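Local coordinates for putative phosphonate binding protein for ABC transporter (Prochlorococcus marinus str. MIT 9301, PDB 5LQ5) that binds inorganic phosphite strongly in the periplasm and probably delivers it to an ABC transporter, at residues A[84-98]-A[192-206]. Residues are numbered along the deposited sequence; the frame is centred on the assembly and turned at random.
Sequences RDIDKEFKSVFVVNK and SNLELFWITPEYVDY. With PO3 (phosphite ion), chain B.
The hydroxyl of Y203 donates to S92 OG across a short 2.6 Å, pinning the far end of the tyrosine ring; S92 OG is also bonded to S128 O. Opposite S92, T200 uses its hydroxyl both ways: OG1 accepts from S92 N at 3.0 Å and donates to P201 O, while T200 N returns a nearly straight bond to S92 O. On the crossover side, D87 joins residues 84-91 to 200-206. Its backbone O takes D205 N, OD1 receives a weak bond from Y206 N, and R84 grips the carboxylate side-on, NE to OD2 and NH2 to OD1, each at 2.9 Å, while NH1 reaches F247 O. Were D87 an alanine, the R84 guanidinium would probably lose its carboxylate mate and Y206 N its weak acceptor. D205 OD2 lies 2.5 Å from O1 of the phosphite, and D205 OD1 is held by G65 N; D87 is thus a second-shell residue helping to hold D205 and Y206 of the pocket.

The F90 ring packs against D205 CB. Turned away from its own N (chi1 -151°), it offers a face to the edge of Y206, in a T-shaped pair with centroids 5.5 Å apart, and F90 O sits over the centre of the Y203 ring.

Farther out, strands 92-97 and 194-199 run antiparallel. F94 O accepts from F197 N and W198 N, a classic beta bulge; on that side F94 CD2 meets the indole edge at W198 CE3, 3.7 Å away, and V96 CG1 packs on F197. On the other, branched V93 fits against L196 CD1. Strand 194-199 is outermost in its mixed sheet, whereas 92-97 also bonds to 172-176; helix 177-186 brings W180 against V93, V95 and L194. Residues 85-91 and 200-206 cross between the two lobes, as in other periplasmic binding proteins.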
loop_
_atom_site.group_PDB
_atom_site.type_symbol
_atom_site.label_atom_id
_atom_site.label_comp_id
_atom_site.label_asym_id
_atom_site.label_seq_id
_atom_site.Cartn_x
_atom_site.Cartn_y
_atom_site.Cartn_z
ATOM N N ARG A 84 5.530 9.268 2.681
ATOM C CA ARG A 84 6.869 9.038 3.268
ATOM C C ARG A 84 7.949 9.281 2.229
ATOM O O ARG A 84 7.687 9.274 1.039
ATOM C CB ARG A 84 6.989 7.634 3.850
ATOM C CG ARG A 84 5.858 7.261 4.800
ATOM C CD ARG A 84 5.741 5.764 5.059
ATOM N NE ARG A 84 5.440 5.030 3.832
ATOM C CZ ARG A 84 5.259 3.717 3.761
ATOM N NH1 ARG A 84 5.365 2.953 4.836
ATOM N NH2 ARG A 84 4.965 3.160 2.599
ATOM N N ASP A 85 9.187 9.481 2.677
ATOM C CA ASP A 85 10.307 9.593 1.730
ATOM C C ASP A 85 10.378 8.389 0.807
ATOM O O ASP A 85 10.548 8.548 -0.393
ATOM C CB ASP A 85 11.660 9.751 2.447
ATOM C CG ASP A 85 11.834 11.126 3.045
ATOM O OD1 ASP A 85 12.004 12.105 2.278
ATOM O OD2 ASP A 85 11.783 11.235 4.286
ATOM N N ILE A 86 10.202 7.202 1.375
ATOM C CA ILE A 86 10.255 5.949 0.594
ATOM C C ILE A 86 9.179 5.822 -0.499
ATOM O O ILE A 86 9.385 5.167 -1.532
ATOM C CB ILE A 86 10.274 4.683 1.492
ATOM C CG1 ILE A 86 10.630 3.451 0.653
ATOM C CG2 ILE A 86 8.978 4.464 2.262
ATOM C CD1 ILE A 86 11.922 3.600 -0.131
ATOM N N ASP A 87 8.055 6.482 -0.280
ATOM C CA ASP A 87 6.978 6.459 -1.279
ATOM C C ASP A 87 7.283 7.138 -2.599
ATOM O O ASP A 87 6.594 6.887 -3.584
ATOM C CB ASP A 87 5.671 6.976 -0.678
ATOM C CG ASP A 87 5.206 6.129 0.463
ATOM O OD1 ASP A 87 5.107 4.888 0.267
ATOM O OD2 ASP A 87 4.918 6.683 1.551
ATOM N N LYS A 88 8.298 8.006 -2.623
ATOM C CA LYS A 88 8.814 8.565 -3.878
ATOM C C LYS A 88 9.665 7.589 -4.710
ATOM O O LYS A 88 9.782 7.765 -5.914
ATOM C CB LYS A 88 9.620 9.867 -3.646
ATOM C CG LYS A 88 8.736 11.107 -3.455
ATOM C CD LYS A 88 9.534 12.402 -3.604
ATOM C CE LYS A 88 10.023 12.945 -2.290
ATOM N NZ LYS A 88 11.019 14.031 -2.498
ATOM N N GLU A 89 10.259 6.612 -4.034
ATOM C CA GLU A 89 11.193 5.622 -4.618
ATOM C C GLU A 89 10.904 4.194 -4.105
ATOM O O GLU A 89 11.796 3.477 -3.610
ATOM C CB GLU A 89 12.665 6.013 -4.362
ATOM C CG GLU A 89 13.066 6.098 -2.888
ATOM C CD GLU A 89 13.309 7.525 -2.418
ATOM O OE1 GLU A 89 12.410 8.367 -2.608
ATOM O OE2 GLU A 89 14.400 7.817 -1.874
ATOM N N PHE A 90 9.631 3.811 -4.243
ATOM C CA PHE A 90 9.116 2.576 -3.650
ATOM C C PHE A 90 9.465 1.395 -4.572
ATOM O O PHE A 90 9.564 1.550 -5.773
ATOM C CB PHE A 90 7.603 2.669 -3.417
ATOM C CG PHE A 90 7.123 1.835 -2.270
ATOM C CD1 PHE A 90 7.272 2.294 -0.984
ATOM C CD2 PHE A 90 6.559 0.562 -2.454
ATOM C CE1 PHE A 90 6.926 1.539 0.103
ATOM C CE2 PHE A 90 6.180 -0.196 -1.347
ATOM C CZ PHE A 90 6.377 0.289 -0.063
ATOM N N LYS A 91 9.604 0.224 -3.965
ATOM C CA LYS A 91 9.965 -1.012 -4.660
ATOM C C LYS A 91 9.130 -2.216 -4.220
ATOM O O LYS A 91 8.644 -2.275 -3.093
ATOM C CB LYS A 91 11.445 -1.365 -4.454
ATOM C CG LYS A 91 12.384 -0.291 -4.932
ATOM C CD LYS A 91 13.801 -0.645 -4.496
ATOM C CE LYS A 91 14.798 0.368 -5.026
ATOM N NZ LYS A 91 16.176 -0.082 -4.695
ATOM N N SER A 92 8.985 -3.157 -5.151
ATOM C CA SER A 92 8.455 -4.468 -4.851
ATOM C C SER A 92 9.588 -5.480 -4.793
ATOM O O SER A 92 10.687 -5.275 -5.332
ATOM C CB SER A 92 7.468 -4.931 -5.918
ATOM O OG SER A 92 6.385 -4.016 -6.093
ATOM N N VAL A 93 9.259 -6.607 -4.189
ATOM C CA VAL A 93 10.047 -7.829 -4.269
ATOM C C VAL A 93 9.219 -8.967 -4.831
ATOM O O VAL A 93 7.993 -9.083 -4.608
ATOM C CB VAL A 93 10.643 -8.256 -2.911
ATOM C CG1 VAL A 93 11.604 -7.178 -2.432
ATOM C CG2 VAL A 93 9.567 -8.555 -1.849
ATOM N N PHE A 94 9.894 -9.763 -5.638
ATOM C CA PHE A 94 9.447 -11.082 -5.996
ATOM C C PHE A 94 10.108 -12.076 -5.058
ATOM O O PHE A 94 11.325 -12.020 -4.849
ATOM C CB PHE A 94 9.787 -11.416 -7.438
ATOM C CG PHE A 94 8.939 -10.684 -8.464
ATOM C CD1 PHE A 94 7.931 -11.327 -9.150
ATOM C CD2 PHE A 94 9.171 -9.359 -8.754
ATOM C CE1 PHE A 94 7.190 -10.661 -10.118
ATOM C CE2 PHE A 94 8.420 -8.666 -9.708
ATOM C CZ PHE A 94 7.417 -9.316 -10.388
ATOM N N VAL A 95 9.320 -12.984 -4.509
ATOM C CA VAL A 95 9.779 -14.038 -3.622
ATOM C C VAL A 95 9.391 -15.402 -4.162
ATOM O O VAL A 95 8.349 -15.546 -4.856
ATOM C CB VAL A 95 9.286 -13.876 -2.188
ATOM C CG1 VAL A 95 9.748 -12.566 -1.591
ATOM C CG2 VAL A 95 7.792 -14.026 -2.065
ATOM N N VAL A 96 10.222 -16.397 -3.840
ATOM C CA VAL A 96 9.989 -17.777 -4.236
ATOM C C VAL A 96 10.127 -18.721 -3.063
ATOM O O VAL A 96 10.872 -18.454 -2.120
ATOM C CB VAL A 96 10.896 -18.245 -5.379
ATOM C CG1 VAL A 96 10.593 -17.471 -6.661
ATOM C CG2 VAL A 96 12.367 -18.087 -4.998
ATOM N N ASN A 97 9.383 -19.822 -3.133
ATOM C CA ASN A 97 9.448 -20.878 -2.139
ATOM C C ASN A 97 10.795 -21.595 -2.363
ATOM O O ASN A 97 11.200 -21.855 -3.497
ATOM C CB ASN A 97 8.296 -21.851 -2.294
ATOM C CG ASN A 97 8.248 -22.886 -1.192
ATOM O OD1 ASN A 97 9.072 -23.784 -1.148
ATOM N ND2 ASN A 97 7.288 -22.760 -0.288
ATOM N N LYS A 98 11.484 -21.866 -1.249
ATOM C CA LYS A 98 12.785 -22.581 -1.268
ATOM C C LYS A 98 12.786 -23.919 -1.947
ATOM O O LYS A 98 13.808 -24.355 -2.466
ATOM C CB LYS A 98 13.221 -22.864 0.141
ATOM C CG LYS A 98 13.822 -21.644 0.759
ATOM C CD LYS A 98 14.314 -21.960 2.144
ATOM C CE LYS A 98 14.112 -20.774 3.042
ATOM N NZ LYS A 98 15.036 -19.674 2.712
ATOM N N SER A 192 10.133 -18.536 6.778
ATOM C CA SER A 192 11.070 -19.679 6.858
ATOM C C SER A 192 11.316 -20.404 5.554
ATOM O O SER A 192 12.400 -20.901 5.307
ATOM C CB SER A 192 10.594 -20.726 7.903
ATOM O OG SER A 192 10.521 -20.143 9.181
ATOM N N ASN A 193 10.294 -20.473 4.708
ATOM C CA ASN A 193 10.401 -21.231 3.439
ATOM C C ASN A 193 10.542 -20.367 2.217
ATOM O O ASN A 193 10.460 -20.873 1.098
ATOM C CB ASN A 193 9.217 -22.150 3.246
ATOM C CG ASN A 193 8.962 -23.034 4.428
ATOM O OD1 ASN A 193 7.845 -23.085 4.968
ATOM N ND2 ASN A 193 9.976 -23.739 4.845
ATOM N N LEU A 194 10.834 -19.085 2.443
ATOM C CA LEU A 194 10.966 -18.082 1.380
ATOM C C LEU A 194 12.329 -17.508 1.169
ATOM O O LEU A 194 13.077 -17.242 2.125
ATOM C CB LEU A 194 10.076 -16.867 1.671
ATOM C CG LEU A 194 8.599 -17.150 1.683
ATOM C CD1 LEU A 194 7.811 -15.862 1.889
ATOM C CD2 LEU A 194 8.189 -17.835 0.393
ATOM N N GLU A 195 12.585 -17.229 -0.100
ATOM C CA GLU A 195 13.817 -16.582 -0.560
ATOM C C GLU A 195 13.469 -15.386 -1.440
ATOM O O GLU A 195 12.534 -15.441 -2.246
ATOM C CB GLU A 195 14.683 -17.539 -1.400
ATOM C CG GLU A 195 15.333 -18.676 -0.639
ATOM C CD GLU A 195 16.672 -18.314 0.008
ATOM O OE1 GLU A 195 16.978 -17.116 0.209
ATOM O OE2 GLU A 195 17.438 -19.252 0.313
ATOM N N LEU A 196 14.235 -14.318 -1.295
ATOM C CA LEU A 196 14.184 -13.177 -2.228
ATOM C C LEU A 196 14.663 -13.605 -3.606
ATOM O O LEU A 196 15.783 -14.136 -3.760
ATOM C CB LEU A 196 14.994 -11.974 -1.721
ATOM C CG LEU A 196 15.120 -10.763 -2.654
ATOM C CD1 LEU A 196 13.771 -10.044 -2.738
ATOM C CD2 LEU A 196 16.203 -9.793 -2.209
ATOM N N PHE A 197 13.844 -13.283 -4.598
ATOM C CA PHE A 197 14.083 -13.612 -6.024
ATOM C C PHE A 197 14.549 -12.425 -6.840
ATOM O O PHE A 197 15.521 -12.531 -7.598
ATOM C CB PHE A 197 12.864 -14.309 -6.661
ATOM C CG PHE A 197 13.068 -14.763 -8.091
ATOM C CD1 PHE A 197 13.903 -15.821 -8.397
ATOM C CD2 PHE A 197 12.413 -14.140 -9.140
ATOM C CE1 PHE A 197 14.088 -16.223 -9.707
ATOM C CE2 PHE A 197 12.568 -14.565 -10.441
ATOM C CZ PHE A 197 13.449 -15.607 -10.734
ATOM N N TRP A 198 13.854 -11.302 -6.698
ATOM C CA TRP A 198 14.169 -10.072 -7.441
ATOM C C TRP A 198 13.620 -8.837 -6.739
ATOM O O TRP A 198 12.538 -8.890 -6.154
ATOM C CB TRP A 198 13.667 -10.141 -8.886
ATOM C CG TRP A 198 14.151 -9.084 -9.803
ATOM C CD1 TRP A 198 15.459 -8.831 -10.125
ATOM C CD2 TRP A 198 13.371 -8.174 -10.585
ATOM N NE1 TRP A 198 15.543 -7.810 -11.017
ATOM C CE2 TRP A 198 14.279 -7.380 -11.325
ATOM C CE3 TRP A 198 11.993 -7.925 -10.717
ATOM C CZ2 TRP A 198 13.860 -6.373 -12.192
ATOM C CZ3 TRP A 198 11.584 -6.919 -11.595
ATOM C CH2 TRP A 198 12.514 -6.145 -12.300
ATOM N N ILE A 199 14.399 -7.757 -6.800
ATOM C CA ILE A 199 13.977 -6.419 -6.369
ATOM C C ILE A 199 13.727 -5.570 -7.623
ATOM O O ILE A 199 14.557 -5.484 -8.515
ATOM C CB ILE A 199 14.998 -5.720 -5.435
ATOM C CG1 ILE A 199 15.263 -6.552 -4.182
ATOM C CG2 ILE A 199 14.530 -4.321 -5.083
ATOM C CD1 ILE A 199 16.532 -6.123 -3.438
ATOM N N THR A 200 12.554 -4.941 -7.680
ATOM C CA THR A 200 12.151 -4.141 -8.837
ATOM C C THR A 200 12.767 -2.741 -8.893
ATOM O O THR A 200 13.260 -2.231 -7.866
ATOM C CB THR A 200 10.616 -3.948 -8.889
ATOM O OG1 THR A 200 10.169 -3.011 -7.875
ATOM C CG2 THR A 200 9.863 -5.314 -8.731
ATOM N N PRO A 201 12.675 -2.086 -10.070
ATOM C CA PRO A 201 12.884 -0.650 -10.136
ATOM C C PRO A 201 11.890 0.126 -9.265
ATOM O O PRO A 201 10.885 -0.425 -8.797
ATOM C CB PRO A 201 12.639 -0.327 -11.616
ATOM C CG PRO A 201 12.913 -1.584 -12.346
ATOM C CD PRO A 201 12.408 -2.644 -11.415
ATOM N N GLU A 202 12.223 1.386 -9.053
ATOM C CA GLU A 202 11.432 2.316 -8.219
ATOM C C GLU A 202 10.222 2.900 -8.936
ATOM O O GLU A 202 10.224 3.063 -10.162
ATOM C CB GLU A 202 12.288 3.503 -7.750
ATOM C CG GLU A 202 13.473 3.100 -6.879
ATOM C CD GLU A 202 14.666 4.047 -6.955
ATOM O OE1 GLU A 202 14.950 4.618 -8.026
ATOM O OE2 GLU A 202 15.349 4.207 -5.924
ATOM N N TYR A 203 9.221 3.243 -8.131
ATOM C CA TYR A 203 7.972 3.867 -8.588
ATOM C C TYR A 203 7.357 4.605 -7.372
ATOM O O TYR A 203 7.823 4.451 -6.254
ATOM C CB TYR A 203 6.988 2.825 -9.214
ATOM C CG TYR A 203 6.751 1.655 -8.314
ATOM C CD1 TYR A 203 5.794 1.746 -7.300
ATOM C CD2 TYR A 203 7.522 0.484 -8.413
ATOM C CE1 TYR A 203 5.589 0.700 -6.425
ATOM C CE2 TYR A 203 7.312 -0.579 -7.542
ATOM C CZ TYR A 203 6.353 -0.452 -6.531
ATOM O OH TYR A 203 6.141 -1.475 -5.631
ATOM N N VAL A 204 6.284 5.367 -7.600
ATOM C CA VAL A 204 5.617 6.108 -6.500
ATOM C C VAL A 204 4.517 5.230 -5.891
ATOM O O VAL A 204 3.875 4.484 -6.608
ATOM C CB VAL A 204 5.015 7.452 -6.967
ATOM C CG1 VAL A 204 3.794 7.259 -7.838
ATOM C CG2 VAL A 204 4.655 8.302 -5.781
ATOM N N ASP A 205 4.265 5.345 -4.587
ATOM C CA ASP A 205 3.247 4.494 -3.961
ATOM C C ASP A 205 2.381 5.234 -2.927
ATOM O O ASP A 205 1.450 5.983 -3.301
ATOM C CB ASP A 205 3.863 3.178 -3.464
ATOM C CG ASP A 205 2.800 2.066 -3.236
ATOM O OD1 ASP A 205 1.569 2.352 -3.321
ATOM O OD2 ASP A 205 3.199 0.884 -3.064
ATOM N N TYR A 206 2.596 4.955 -1.642
ATOM C CA TYR A 206 1.584 5.295 -0.653
ATOM C C TYR A 206 1.454 6.776 -0.377
ATOM O O TYR A 206 2.425 7.529 -0.468
ATOM C CB TYR A 206 1.851 4.590 0.671
ATOM C CG TYR A 206 1.737 3.087 0.666
ATOM C CD1 TYR A 206 0.621 2.482 1.209
ATOM C CD2 TYR A 206 2.756 2.264 0.206
ATOM C CE1 TYR A 206 0.484 1.112 1.265
ATOM C CE2 TYR A 206 2.640 0.863 0.238
ATOM C CZ TYR A 206 1.520 0.292 0.800
ATOM O OH TYR A 206 1.455 -1.106 0.824
HETATM P P PO3 B . -0.070 -0.809 -2.387
HETATM O O1 PO3 B . 1.416 -0.891 -2.870
HETATM O O2 PO3 B . -1.065 -0.159 -3.435
HETATM O O3 PO3 B . -0.580 -2.194 -1.899
#